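Local coordinates for protein succinyl-CoA ligase (ADP-forming) subunit alpha (PDB 6HXI) that is a coenzyme A-binding ligase subunit that also carries a helical region related to the C-terminal domain of citrate synthase, at residues 402-405 / 406-410; 497-500 / 501-504; 507-510 / 511-515; 541-544 / 545-549. One frame throughout, in Å; residues are numbered along the deposited sequence.

Interaction 1: 402-405 / 406-410; sequences AHFI and ELVIQ
Ala402 to Gln410 form one continuous helical run, in which the backbone nitrogens of Glu406, Leu407, Val408 and Ile409 donate in turn to the carbonyl oxygens of Ala402, His403, Phe404 and Ile405. One turn beyond Phe404, Val408 lays its CG2 methyl over a face of the aromatic ring, 4.0 Å from the centroid, a CH-pi contact displaced toward the rim, where Val408 CG2 comes within 3.7 Å of Phe404 CE2. A chi1 of -174° puts CG of Phe404 beside its own carbonyl carbon, where Val408 CG2 can cover the ring. Leu407 CD2 approaches the same ring obliquely, 4.5 Å from Phe404 CD1. Farther round the helix, Ile405 CG2 meets Ile409 CD1 at 4.1 Å. Glu406 O takes two bonds from Gln410, whose NE2 (3.1 Å) and backbone N arrive from opposite faces of the carbonyl plane. Glu406 OE1 accepts from Gly385 N, and Leu407, Ile409 and Gln410 pack on the second subunit. The contact thus divides its chemistry: methyl groups of branched side chains and one ring give an apolar flank for helices 500-512, 540-555 and 571-594, while the NE2 bond to Glu406 O restrains the Gln410 amide.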
ATOM      1  N   ALA B 402       9.896   4.405  28.001  1.00 28.35           N
ATOM      2  CA  ALA B 402      10.058   3.234  27.127  1.00 28.90           C
ATOM      3  C   ALA B 402       8.987   2.164  27.456  1.00 32.50           C
ATOM      4  O   ALA B 402       8.429   1.595  26.545  1.00 30.02           O
ATOM      5  CB  ALA B 402      11.462   2.656  27.301  1.00 29.88           C
ATOM      6  N   HIS B 403       8.651   1.951  28.740  1.00 31.35           N
ATOM      7  CA  HIS B 403       7.609   0.999  29.111  1.00 34.07           C
ATOM      8  C   HIS B 403       6.235   1.496  28.726  1.00 33.61           C
ATOM      9  O   HIS B 403       5.381   0.688  28.403  1.00 33.10           O
ATOM     10  CB  HIS B 403       7.656   0.682  30.612  1.00 39.18           C
ATOM     11  CG  HIS B 403       6.734  -0.428  31.030  1.00 48.10           C
ATOM     12  ND1 HIS B 403       5.391  -0.179  31.376  1.00 53.27           N
ATOM     13  CD2 HIS B 403       6.980  -1.751  31.186  1.00 53.38           C
ATOM     14  CE1 HIS B 403       4.882  -1.352  31.740  1.00 54.20           C
ATOM     15  NE2 HIS B 403       5.794  -2.328  31.652  1.00 54.67           N
ATOM     16  N   PHE B 404       6.004   2.807  28.777  1.00 28.56           N
ATOM     17  CA  PHE B 404       4.745   3.378  28.344  1.00 26.87           C
ATOM     18  C   PHE B 404       4.525   3.118  26.855  1.00 29.21           C
ATOM     19  O   PHE B 404       3.440   2.713  26.460  1.00 26.66           O
ATOM     20  CB  PHE B 404       4.678   4.877  28.662  1.00 28.89           C
ATOM     21  CG  PHE B 404       3.336   5.472  28.364  1.00 30.05           C
ATOM     22  CD1 PHE B 404       2.235   5.193  29.172  1.00 33.34           C
ATOM     23  CD2 PHE B 404       3.146   6.265  27.239  1.00 31.15           C
ATOM     24  CE1 PHE B 404       0.965   5.717  28.860  1.00 33.09           C
ATOM     25  CE2 PHE B 404       1.876   6.801  26.942  1.00 34.57           C
ATOM     26  CZ  PHE B 404       0.798   6.500  27.737  1.00 31.95           C
ATOM     27  N   ILE B 405       5.574   3.297  26.032  1.00 26.52           N
ATOM     28  CA  ILE B 405       5.502   3.040  24.594  1.00 25.34           C
ATOM     29  C   ILE B 405       5.092   1.587  24.348  1.00 28.73           C
ATOM     30  O   ILE B 405       4.177   1.344  23.556  1.00 26.97           O
ATOM     31  CB  ILE B 405       6.838   3.402  23.879  1.00 26.65           C
ATOM     32  CG1 ILE B 405       7.027   4.946  23.875  1.00 26.51           C
ATOM     33  CG2 ILE B 405       6.845   2.821  22.424  1.00 22.85           C
ATOM     34  CD1 ILE B 405       8.437   5.406  23.484  1.00 34.62           C
ATOM     35  N   GLU B 406       5.713   0.652  25.083  1.00 25.36           N
ATOM     36  CA  GLU B 406       5.414  -0.775  24.958  1.00 24.54           C
ATOM     37  C   GLU B 406       4.004  -1.114  25.463  1.00 29.51           C
ATOM     38  O   GLU B 406       3.357  -1.983  24.892  1.00 27.85           O
ATOM     39  CB  GLU B 406       6.454  -1.588  25.691  1.00 25.61           C
ATOM     40  CG  GLU B 406       7.834  -1.464  25.026  1.00 36.81           C
ATOM     41  CD  GLU B 406       8.919  -2.345  25.619  1.00 55.58           C
ATOM     42  OE1 GLU B 406      10.116  -2.033  25.435  1.00 52.31           O
ATOM     43  OE2 GLU B 406       8.575  -3.372  26.244  1.00 64.80           O
ATOM     44  N   LEU B 407       3.510  -0.392  26.503  1.00 26.56           N
ATOM     45  CA  LEU B 407       2.149  -0.577  27.015  1.00 28.03           C
ATOM     46  C   LEU B 407       1.120  -0.161  25.953  1.00 27.01           C
ATOM     47  O   LEU B 407       0.162  -0.878  25.751  1.00 26.95           O
ATOM     48  CB  LEU B 407       1.988   0.232  28.301  1.00 30.63           C
ATOM     49  CG  LEU B 407       0.664   0.239  29.086  1.00 38.30           C
ATOM     50  CD1 LEU B 407       0.293  -1.185  29.577  1.00 41.61           C
ATOM     51  CD2 LEU B 407       0.822   1.144  30.366  1.00 37.96           C
ATOM     52  N   VAL B 408       1.314   0.996  25.311  1.00 22.22           N
ATOM     53  CA  VAL B 408       0.445   1.538  24.270  1.00 23.03           C
ATOM     54  C   VAL B 408       0.353   0.527  23.097  1.00 29.93           C
ATOM     55  O   VAL B 408      -0.749   0.238  22.661  1.00 30.18           O
ATOM     56  CB  VAL B 408       0.931   2.931  23.794  1.00 25.23           C
ATOM     57  CG1 VAL B 408       0.239   3.334  22.474  1.00 22.85           C
ATOM     58  CG2 VAL B 408       0.717   3.965  24.885  1.00 24.20           C
ATOM     59  N   ILE B 409       1.510  -0.027  22.639  1.00 23.26           N
ATOM     60  CA  ILE B 409       1.570  -1.035  21.579  1.00 21.11           C
ATOM     61  C   ILE B 409       0.701  -2.240  21.899  1.00 25.04           C
ATOM     62  O   ILE B 409      -0.050  -2.672  21.042  1.00 26.52           O
ATOM     63  CB  ILE B 409       3.034  -1.417  21.261  1.00 22.65           C
ATOM     64  CG1 ILE B 409       3.750  -0.262  20.635  1.00 21.07           C
ATOM     65  CG2 ILE B 409       3.144  -2.655  20.359  1.00 22.68           C
ATOM     66  CD1 ILE B 409       5.335  -0.490  20.511  1.00 19.25           C
ATOM     67  N   GLN B 410       0.758  -2.765  23.152  1.00 23.51           N
ATOM     68  CA  GLN B 410      -0.072  -3.894  23.606  1.00 22.80           C
ATOM     69  C   GLN B 410      -1.532  -3.549  23.650  1.00 26.28           C
ATOM     70  O   GLN B 410      -2.381  -4.331  23.231  1.00 27.60           O
ATOM     71  CB  GLN B 410       0.397  -4.356  24.980  1.00 24.72           C
ATOM     72  CG  GLN B 410       1.812  -4.915  24.901  1.00 21.81           C
ATOM     73  CD  GLN B 410       2.325  -5.186  26.293  1.00 34.08           C
ATOM     74  OE1 GLN B 410       1.866  -6.069  26.970  1.00 27.60           O
ATOM     75  NE2 GLN B 410       3.272  -4.418  26.741  1.00 21.13           N
TER

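Interaction 2: 497-500 / 501-504; sequences NPDK and RVQL
Asp499 and Arg501 cross at a slant, their carboxylate and guanidinium planes turned 30° apart, and the two oxygens of Asp499 do different jobs. OD1 faces the start of the helix and accepts from Arg501 N at 2.8 Å; the donor meets it on the anti side, somewhat out of the carboxylate plane. The same oxygen also lies 3.2 Å from Arg501 CB. OD2 looks toward the guanidinium, but its approach to Arg501 NE is long at 3.7 Å, leaving a loose salt bridge. Asp499 CG stands anti to the backbone N (chi1 -179°), beside the carbonyl carbon, and this swings the carboxylate forward over the first turn. Asp499 CB touches Val502 CG2 at 4.0 Å.

One residue on, Lys500 and Leu504 meet by Lys500 CG and Leu504 CD1, 4.1 Å apart, while Leu504 N bonds to Lys500 O at 2.9 Å. Asp499 O begins the helical bonding with Gln503 N at 3.2 Å and a weak bond from Val502 N. Val540 packs against Asp499, Arg501 and Val502, and Leu378 of the second subunit against Leu504. The whole is an aspartate N-cap opening helix 500-512: a negatively charged side chain, probably also favourable toward the helix dipole, accepts from the backbone N-H two residues on.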
ATOM      1  N   ASN B 497     -19.215   2.373  34.320  1.00 61.49           N
ATOM      2  CA  ASN B 497     -18.645   1.216  33.609  1.00 60.17           C
ATOM      3  C   ASN B 497     -17.420   1.664  32.735  1.00 62.08           C
ATOM      4  O   ASN B 497     -17.580   1.945  31.550  1.00 59.93           O
ATOM      5  CB  ASN B 497     -19.744   0.538  32.785  1.00 56.99           C
ATOM      6  CG  ASN B 497     -19.335  -0.702  32.034  1.00 75.81           C
ATOM      7  OD1 ASN B 497     -18.540  -1.525  32.499  1.00 71.41           O
ATOM      8  ND2 ASN B 497     -19.910  -0.879  30.860  1.00 67.31           N
ATOM      9  N   PRO B 498     -16.201   1.783  33.310  1.00 59.84           N
ATOM     10  CA  PRO B 498     -15.065   2.334  32.527  1.00 59.80           C
ATOM     11  C   PRO B 498     -14.400   1.413  31.512  1.00 66.48           C
ATOM     12  O   PRO B 498     -14.416   0.196  31.698  1.00 67.95           O
ATOM     13  CB  PRO B 498     -14.050   2.752  33.606  1.00 61.24           C
ATOM     14  CG  PRO B 498     -14.731   2.563  34.928  1.00 66.28           C
ATOM     15  CD  PRO B 498     -15.825   1.566  34.720  1.00 61.87           C
ATOM     16  N   ASP B 499     -13.770   1.998  30.458  1.00 62.78           N
ATOM     17  CA  ASP B 499     -12.987   1.230  29.481  1.00 61.95           C
ATOM     18  C   ASP B 499     -11.677   0.827  30.196  1.00 66.40           C
ATOM     19  O   ASP B 499     -10.977   1.688  30.745  1.00 65.78           O
ATOM     20  CB  ASP B 499     -12.680   2.043  28.211  1.00 62.52           C
ATOM     21  CG  ASP B 499     -11.886   1.293  27.144  1.00 69.25           C
ATOM     22  OD1 ASP B 499     -11.125   0.375  27.505  1.00 70.37           O
ATOM     23  OD2 ASP B 499     -12.004   1.650  25.950  1.00 68.27           O
ATOM     24  N   LYS B 500     -11.382  -0.487  30.234  1.00 62.67           N
ATOM     25  CA  LYS B 500     -10.181  -0.983  30.907  1.00 61.40           C
ATOM     26  C   LYS B 500      -8.875  -0.461  30.275  1.00 61.33           C
ATOM     27  O   LYS B 500      -7.956  -0.128  31.022  1.00 61.73           O
ATOM     28  CB  LYS B 500     -10.175  -2.513  31.026  1.00 62.96           C
ATOM     29  CG  LYS B 500      -9.710  -2.988  32.409  1.00 64.74           C
ATOM     30  CD  LYS B 500     -10.848  -3.013  33.448  1.00 67.16           C
ATOM     31  CE  LYS B 500     -10.663  -4.147  34.427  1.00 84.10           C
ATOM     32  NZ  LYS B 500     -11.958  -4.628  34.990  1.00 96.67           N
ATOM     33  N   ARG B 501      -8.833  -0.341  28.925  1.00 53.54           N
ATOM     34  CA  ARG B 501      -7.679   0.141  28.156  1.00 50.74           C
ATOM     35  C   ARG B 501      -7.223   1.506  28.669  1.00 54.29           C
ATOM     36  O   ARG B 501      -6.018   1.725  28.813  1.00 55.10           O
ATOM     37  CB  ARG B 501      -7.999   0.231  26.658  1.00 45.60           C
ATOM     38  CG  ARG B 501      -8.471  -1.064  25.995  1.00 48.99           C
ATOM     39  CD  ARG B 501      -8.431  -0.996  24.465  1.00 44.43           C
ATOM     40  NE  ARG B 501      -9.583  -0.308  23.864  1.00 41.08           N
ATOM     41  CZ  ARG B 501      -9.594   0.183  22.622  1.00 70.90           C
ATOM     42  NH1 ARG B 501      -8.519   0.074  21.843  1.00 61.28           N
ATOM     43  NH2 ARG B 501     -10.666   0.814  22.161  1.00 65.64           N
ATOM     44  N   VAL B 502      -8.191   2.399  28.980  1.00 47.98           N
ATOM     45  CA  VAL B 502      -8.015   3.765  29.489  1.00 46.51           C
ATOM     46  C   VAL B 502      -7.498   3.714  30.874  1.00 49.89           C
ATOM     47  O   VAL B 502      -6.568   4.442  31.206  1.00 50.48           O
ATOM     48  CB  VAL B 502      -9.347   4.585  29.432  1.00 50.31           C
ATOM     49  CG1 VAL B 502      -9.259   5.897  30.209  1.00 50.05           C
ATOM     50  CG2 VAL B 502      -9.805   4.834  28.006  1.00 48.91           C
ATOM     51  N   GLN B 503      -8.125   2.904  31.716  1.00 47.54           N
ATOM     52  CA  GLN B 503      -7.769   2.849  33.122  1.00 48.28           C
ATOM     53  C   GLN B 503      -6.378   2.299  33.332  1.00 51.39           C
ATOM     54  O   GLN B 503      -5.649   2.832  34.159  1.00 49.67           O
ATOM     55  CB  GLN B 503      -8.830   2.112  33.954  1.00 50.73           C
ATOM     56  CG  GLN B 503      -8.881   2.518  35.445  1.00 68.12           C
ATOM     57  CD  GLN B 503      -8.805   4.011  35.731  1.00 88.98           C
ATOM     58  OE1 GLN B 503      -9.750   4.788  35.476  1.00 84.74           O
ATOM     59  NE2 GLN B 503      -7.670   4.431  36.290  1.00 75.98           N
ATOM     60  N   LEU B 504      -5.988   1.299  32.527  1.00 48.45           N
ATOM     61  CA  LEU B 504      -4.640   0.727  32.552  1.00 49.72           C
ATOM     62  C   LEU B 504      -3.583   1.813  32.227  1.00 49.63           C
ATOM     63  O   LEU B 504      -2.595   1.916  32.936  1.00 50.39           O
ATOM     64  CB  LEU B 504      -4.541  -0.454  31.567  1.00 49.98           C
ATOM     65  CG  LEU B 504      -5.185  -1.760  32.076  1.00 56.25           C
ATOM     66  CD1 LEU B 504      -5.891  -2.539  30.929  1.00 56.81           C
ATOM     67  CD2 LEU B 504      -4.166  -2.625  32.818  1.00 57.87           C
TER

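Interaction 3: 507-510 / 511-515; sequences SYAR and ANFPS
Tyr508 O is gripped twice by Asn512, by the backbone N at 2.8 Å and by side-chain ND2 at 3.1 Å. The amide nitrogen arrives in the carbonyl plane, on a lone pair, whereas the backbone donor is tilted from that plane. The ND2 bond holds the Asn512 amide above the Tyr508 ring, ND2 over one face near the rim and 3.4 Å from Tyr508 CE1, with amide and ring planes 30° apart. Asn512 CB covers the same ring in a CH-pi contact.

The helix ends here. Phe513, first to leave helical geometry, still donates its N to Ala509 O at 2.8 Å. Its chi1 of -77° places CG beside the backbone N and folds the ring back over the last turn, with Ala509 CB almost exactly above its centre, 3.7 Å from the centroid. At the ring's edge, Phe513 CE1 meets Tyr508 CE2 at 3.9 Å. A water donates to both Arg510 O and Phe513 O, bridging the helix end to the departing chain. Around this C-terminal turn, Tyr508 OH bonds to Tyr400 O and its ring meets that of His403 on helix 399-412; Arg510, in one of two conformers, touches helix 517-530, and Phe513 rests on Asp550 and Leu551 of helix 540-555.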
ATOM      1  N   SER B 507      -3.757   4.661  35.076  1.00 39.72           N
ATOM      2  CA  SER B 507      -3.205   4.214  36.369  1.00 41.81           C
ATOM      3  C   SER B 507      -1.653   4.166  36.311  1.00 43.82           C
ATOM      4  O   SER B 507      -0.976   4.715  37.179  1.00 45.12           O
ATOM      5  CB  SER B 507      -3.850   2.914  36.862  1.00 46.36           C
ATOM      6  OG  SER B 507      -3.816   1.873  35.899  1.00 56.74           O
ATOM      7  N   TYR B 508      -1.119   3.662  35.211  1.00 38.64           N
ATOM      8  CA  TYR B 508       0.325   3.665  34.988  1.00 37.20           C
ATOM      9  C   TYR B 508       0.957   5.096  35.019  1.00 41.32           C
ATOM     10  O   TYR B 508       1.990   5.277  35.647  1.00 43.77           O
ATOM     11  CB  TYR B 508       0.667   2.905  33.684  1.00 36.56           C
ATOM     12  CG  TYR B 508       2.158   2.819  33.423  1.00 38.14           C
ATOM     13  CD1 TYR B 508       2.919   1.788  33.967  1.00 42.17           C
ATOM     14  CD2 TYR B 508       2.832   3.851  32.774  1.00 38.48           C
ATOM     15  CE1 TYR B 508       4.307   1.766  33.841  1.00 46.45           C
ATOM     16  CE2 TYR B 508       4.223   3.833  32.630  1.00 39.39           C
ATOM     17  CZ  TYR B 508       4.949   2.772  33.133  1.00 46.57           C
ATOM     18  OH  TYR B 508       6.306   2.747  33.010  1.00 42.64           O
ATOM     19  N   ALA B 509       0.393   6.068  34.309  1.00 38.20           N
ATOM     20  CA  ALA B 509       0.933   7.430  34.258  1.00 37.70           C
ATOM     21  C   ALA B 509       0.849   8.118  35.595  1.00 42.77           C
ATOM     22  O   ALA B 509       1.819   8.750  36.030  1.00 44.02           O
ATOM     23  CB  ALA B 509       0.218   8.235  33.190  1.00 38.29           C
ATOM     24  N   ARG B 510      -0.285   7.987  36.277  0.50 40.17           N
ATOM     25  CA  ARG B 510      -0.441   8.575  37.607  0.50 41.54           C
ATOM     26  C   ARG B 510       0.627   8.018  38.562  0.50 45.15           C
ATOM     27  O   ARG B 510       1.322   8.804  39.207  0.50 44.19           O
ATOM     28  CB  ARG B 510      -1.867   8.367  38.149  0.50 43.16           C
ATOM     29  CG  ARG B 510      -2.898   9.264  37.462  0.50 52.52           C
ATOM     30  CD  ARG B 510      -4.280   9.067  38.050  0.50 68.24           C
ATOM     31  NE  ARG B 510      -4.889  10.334  38.456  0.50 80.45           N
ATOM     32  CZ  ARG B 510      -6.181  10.494  38.722  0.50 95.85           C
ATOM     33  NH1 ARG B 510      -6.648  11.680  39.087  0.50 85.41           N
ATOM     34  NH2 ARG B 510      -7.019   9.470  38.617  0.50 83.36           N
ATOM     35  N   ALA B 511       0.834   6.684  38.552  1.00 42.31           N
ATOM     36  CA  ALA B 511       1.838   6.018  39.412  1.00 42.26           C
ATOM     37  C   ALA B 511       3.279   6.283  39.026  1.00 46.63           C
ATOM     38  O   ALA B 511       4.097   6.409  39.930  1.00 48.07           O
ATOM     39  CB  ALA B 511       1.583   4.517  39.431  1.00 42.60           C
ATOM     40  N   ASN B 512       3.611   6.362  37.701  1.00 42.43           N
ATOM     41  CA  ASN B 512       5.011   6.425  37.252  1.00 41.70           C
ATOM     42  C   ASN B 512       5.499   7.690  36.527  1.00 43.76           C
ATOM     43  O   ASN B 512       6.710   7.889  36.454  1.00 39.24           O
ATOM     44  CB  ASN B 512       5.302   5.203  36.357  1.00 42.60           C
ATOM     45  CG  ASN B 512       5.113   3.890  37.086  1.00 51.21           C
ATOM     46  OD1 ASN B 512       5.953   3.462  37.877  1.00 42.49           O
ATOM     47  ND2 ASN B 512       3.968   3.277  36.913  1.00 45.42           N
ATOM     48  N   PHE B 513       4.611   8.531  35.995  1.00 40.04           N
ATOM     49  CA  PHE B 513       5.111   9.723  35.305  1.00 38.42           C
ATOM     50  C   PHE B 513       5.521  10.808  36.258  1.00 43.99           C
ATOM     51  O   PHE B 513       4.711  11.194  37.107  1.00 46.82           O
ATOM     52  CB  PHE B 513       4.084  10.308  34.318  1.00 38.15           C
ATOM     53  CG  PHE B 513       3.875   9.627  32.993  1.00 37.53           C
ATOM     54  CD1 PHE B 513       4.221   8.287  32.816  1.00 37.94           C
ATOM     55  CD2 PHE B 513       3.225  10.294  31.941  1.00 35.56           C
ATOM     56  CE1 PHE B 513       3.941   7.639  31.618  1.00 36.88           C
ATOM     57  CE2 PHE B 513       2.963   9.653  30.757  1.00 36.93           C
ATOM     58  CZ  PHE B 513       3.299   8.322  30.609  1.00 35.49           C
ATOM     59  N   PRO B 514       6.711  11.403  36.074  1.00 39.06           N
ATOM     60  CA  PRO B 514       7.106  12.523  36.939  1.00 39.80           C
ATOM     61  C   PRO B 514       6.074  13.652  36.969  1.00 49.02           C
ATOM     62  O   PRO B 514       5.792  14.179  38.047  1.00 52.71           O
ATOM     63  CB  PRO B 514       8.450  12.954  36.351  1.00 40.44           C
ATOM     64  CG  PRO B 514       9.008  11.680  35.768  1.00 44.25           C
ATOM     65  CD  PRO B 514       7.802  11.047  35.141  1.00 39.31           C
ATOM     66  N   SER B 515       5.470  13.976  35.802  1.00 44.73           N
ATOM     67  CA  SER B 515       4.421  14.992  35.641  1.00 43.81           C
ATOM     68  C   SER B 515       3.288  14.497  34.734  1.00 42.35           C
ATOM     69  O   SER B 515       3.550  13.830  33.737  1.00 38.40           O
ATOM     70  CB  SER B 515       4.993  16.280  35.062  1.00 47.31           C
ATOM     71  OG  SER B 515       5.323  16.120  33.693  1.00 54.87           O
TER
HETATM   72  O   HOH W   1       3.066  10.879  39.225  1.00 54.15           O

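Interaction 4: 541-544 / 545-549; sequences DGCI and GILFI
The Phe548 ring is met obliquely by Ile544 O, and the closer touch comes from its stem: Phe548 CB sits 3.2 Å from Ile544 O, the same carbonyl that accepts from Phe548 N at 2.9 Å. The end of the side chain then leads away from the preceding turn, toward Ile405 of helix 399-412.

The preceding bonds follow the regular helical pattern, with Gly545 N, Ile546 N and Leu547 N donating to Asp541 O, Gly542 O and Cys543 O. Ile546 folds against the turn before it: with chi1 at -71°, CG1 lies beside the backbone N and CD1 comes 3.2 Å from Gly542 O. Leu547 behaves alike, its CG standing 3.2 Å from Cys543 O. In one of its two conformers Cys543 SG touches Leu547 CD1 at 3.6 Å, an apolar contact that is therefore doubtful for the other. Gly542 and Gly545 contribute backbone alone to this turn, and Gly542 N is bonded to Asn539 OD1 near the helix start.

This largely buried part of helix 540-555 is touched by several other helices. Cys543 and Ile544 pack on Leu505 of helix 500-512; Ile544 also meets Val412, and Leu547 meets Phe404, both on helix 399-412. Ile546 reaches Phe461 of helix 453-466 and, with Ile549, Leu518 of helix 517-530.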
ATOM      1  N   ASP B 541      -7.986   6.672  22.603  1.00 40.06           N
ATOM      2  CA  ASP B 541      -7.278   7.572  21.709  1.00 39.49           C
ATOM      3  C   ASP B 541      -6.907   8.889  22.376  1.00 40.15           C
ATOM      4  O   ASP B 541      -5.783   9.345  22.206  1.00 39.44           O
ATOM      5  CB  ASP B 541      -8.045   7.792  20.391  1.00 42.56           C
ATOM      6  CG  ASP B 541      -8.036   6.564  19.490  1.00 66.40           C
ATOM      7  OD1 ASP B 541      -7.863   5.441  20.016  1.00 71.10           O
ATOM      8  OD2 ASP B 541      -8.216   6.723  18.265  1.00 76.32           O
ATOM      9  N   GLY B 542      -7.820   9.438  23.168  1.00 34.92           N
ATOM     10  CA  GLY B 542      -7.584  10.657  23.931  1.00 34.79           C
ATOM     11  C   GLY B 542      -6.492  10.473  24.944  1.00 40.06           C
ATOM     12  O   GLY B 542      -5.566  11.286  25.027  1.00 40.09           O
ATOM     13  N   CYS B 543      -6.587   9.371  25.680  0.70 38.87           N
ATOM     14  CA  CYS B 543      -5.659   8.960  26.709  0.70 40.58           C
ATOM     15  C   CYS B 543      -4.212   8.855  26.177  0.70 41.59           C
ATOM     16  O   CYS B 543      -3.304   9.353  26.826  0.70 42.12           O
ATOM     17  CB  CYS B 543      -6.124   7.645  27.318  0.70 42.82           C
ATOM     18  SG  CYS B 543      -5.409   7.301  28.933  0.70 48.64           S
ATOM     19  N   ILE B 544      -4.013   8.256  24.987  1.00 34.91           N
ATOM     20  CA  ILE B 544      -2.691   8.076  24.379  1.00 32.77           C
ATOM     21  C   ILE B 544      -2.091   9.423  23.968  1.00 37.37           C
ATOM     22  O   ILE B 544      -0.956   9.690  24.344  1.00 36.70           O
ATOM     23  CB  ILE B 544      -2.704   7.026  23.229  1.00 34.37           C
ATOM     24  CG1 ILE B 544      -3.028   5.612  23.779  1.00 36.20           C
ATOM     25  CG2 ILE B 544      -1.399   7.021  22.396  1.00 30.30           C
ATOM     26  CD1 ILE B 544      -3.616   4.709  22.703  1.00 47.60           C
ATOM     27  N   GLY B 545      -2.845  10.235  23.215  1.00 31.81           N
ATOM     28  CA  GLY B 545      -2.388  11.545  22.771  1.00 31.77           C
ATOM     29  C   GLY B 545      -1.985  12.466  23.916  1.00 34.82           C
ATOM     30  O   GLY B 545      -0.899  13.043  23.902  1.00 33.91           O
ATOM     31  N   ILE B 546      -2.835  12.560  24.942  1.00 30.50           N
ATOM     32  CA  ILE B 546      -2.606  13.410  26.093  1.00 31.35           C
ATOM     33  C   ILE B 546      -1.423  12.903  26.921  1.00 34.77           C
ATOM     34  O   ILE B 546      -0.554  13.702  27.289  1.00 33.79           O
ATOM     35  CB  ILE B 546      -3.923  13.542  26.920  1.00 34.81           C
ATOM     36  CG1 ILE B 546      -4.952  14.408  26.176  1.00 32.97           C
ATOM     37  CG2 ILE B 546      -3.659  14.028  28.367  1.00 35.69           C
ATOM     38  CD1 ILE B 546      -6.462  14.006  26.443  1.00 37.96           C
ATOM     39  N   LEU B 547      -1.381  11.585  27.224  1.00 30.44           N
ATOM     40  CA  LEU B 547      -0.281  11.059  28.042  1.00 30.05           C
ATOM     41  C   LEU B 547       1.043  11.103  27.320  1.00 34.03           C
ATOM     42  O   LEU B 547       2.081  11.208  27.955  1.00 32.22           O
ATOM     43  CB  LEU B 547      -0.580   9.657  28.591  1.00 29.10           C
ATOM     44  CG  LEU B 547      -1.722   9.596  29.606  1.00 31.97           C
ATOM     45  CD1 LEU B 547      -2.025   8.177  29.972  1.00 31.21           C
ATOM     46  CD2 LEU B 547      -1.405  10.401  30.814  1.00 30.83           C
ATOM     47  N   PHE B 548       0.998  11.060  25.976  1.00 34.12           N
ATOM     48  CA  PHE B 548       2.229  11.150  25.204  1.00 34.55           C
ATOM     49  C   PHE B 548       2.863  12.551  25.309  1.00 37.46           C
ATOM     50  O   PHE B 548       4.083  12.649  25.485  1.00 36.72           O
ATOM     51  CB  PHE B 548       2.073  10.667  23.776  1.00 36.04           C
ATOM     52  CG  PHE B 548       3.349   9.985  23.352  1.00 38.63           C
ATOM     53  CD1 PHE B 548       4.415  10.721  22.846  1.00 43.49           C
ATOM     54  CD2 PHE B 548       3.505   8.616  23.504  1.00 41.37           C
ATOM     55  CE1 PHE B 548       5.616  10.101  22.497  1.00 44.71           C
ATOM     56  CE2 PHE B 548       4.712   7.995  23.179  1.00 44.48           C
ATOM     57  CZ  PHE B 548       5.759   8.740  22.674  1.00 43.76           C
ATOM     58  N   ILE B 549       2.030  13.614  25.333  1.00 33.10           N
ATOM     59  CA  ILE B 549       2.493  14.992  25.598  1.00 34.14           C
ATOM     60  C   ILE B 549       3.096  15.039  27.015  1.00 37.48           C
ATOM     61  O   ILE B 549       4.160  15.627  27.210  1.00 39.34           O
ATOM     62  CB  ILE B 549       1.365  16.071  25.444  1.00 37.40           C
ATOM     63  CG1 ILE B 549       0.686  16.024  24.038  1.00 35.80           C
ATOM     64  CG2 ILE B 549       1.882  17.500  25.804  1.00 38.20           C
ATOM     65  CD1 ILE B 549       1.626  16.053  22.930  1.00 35.42           C
TER

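How the interactions relate
All four contacts belong to one helical cluster, in the region related to the citrate synthase C-terminal domain. Interactions 2 and 3 mark the two ends of helix 500-512, their centres 16 Å apart. Interaction 1 touches interaction 3 where Phe404 CD1 and Phe513 CZ come within 3.6 Å in an edge-to-face pair, and interaction 4 where Val408 CG1 meets Ile544 CG2 at 4.0 Å. Interactions 3 and 4 join through Ala509 CB and Leu547 CD2, 3.6 Å apart; interactions 2 and 4 meet where Val502 O lies 3.8 Å from Cys543 SG in one conformer. Interactions 1 and 2 also reach the second subunit. Bound coenzyme A lies about 10 Å from Gly542 and about 13 Å from the Val502 side chain; acetate, probably from the crystallisation liquor, lies about 4 Å from each of the Asp541 and Arg501 side chains.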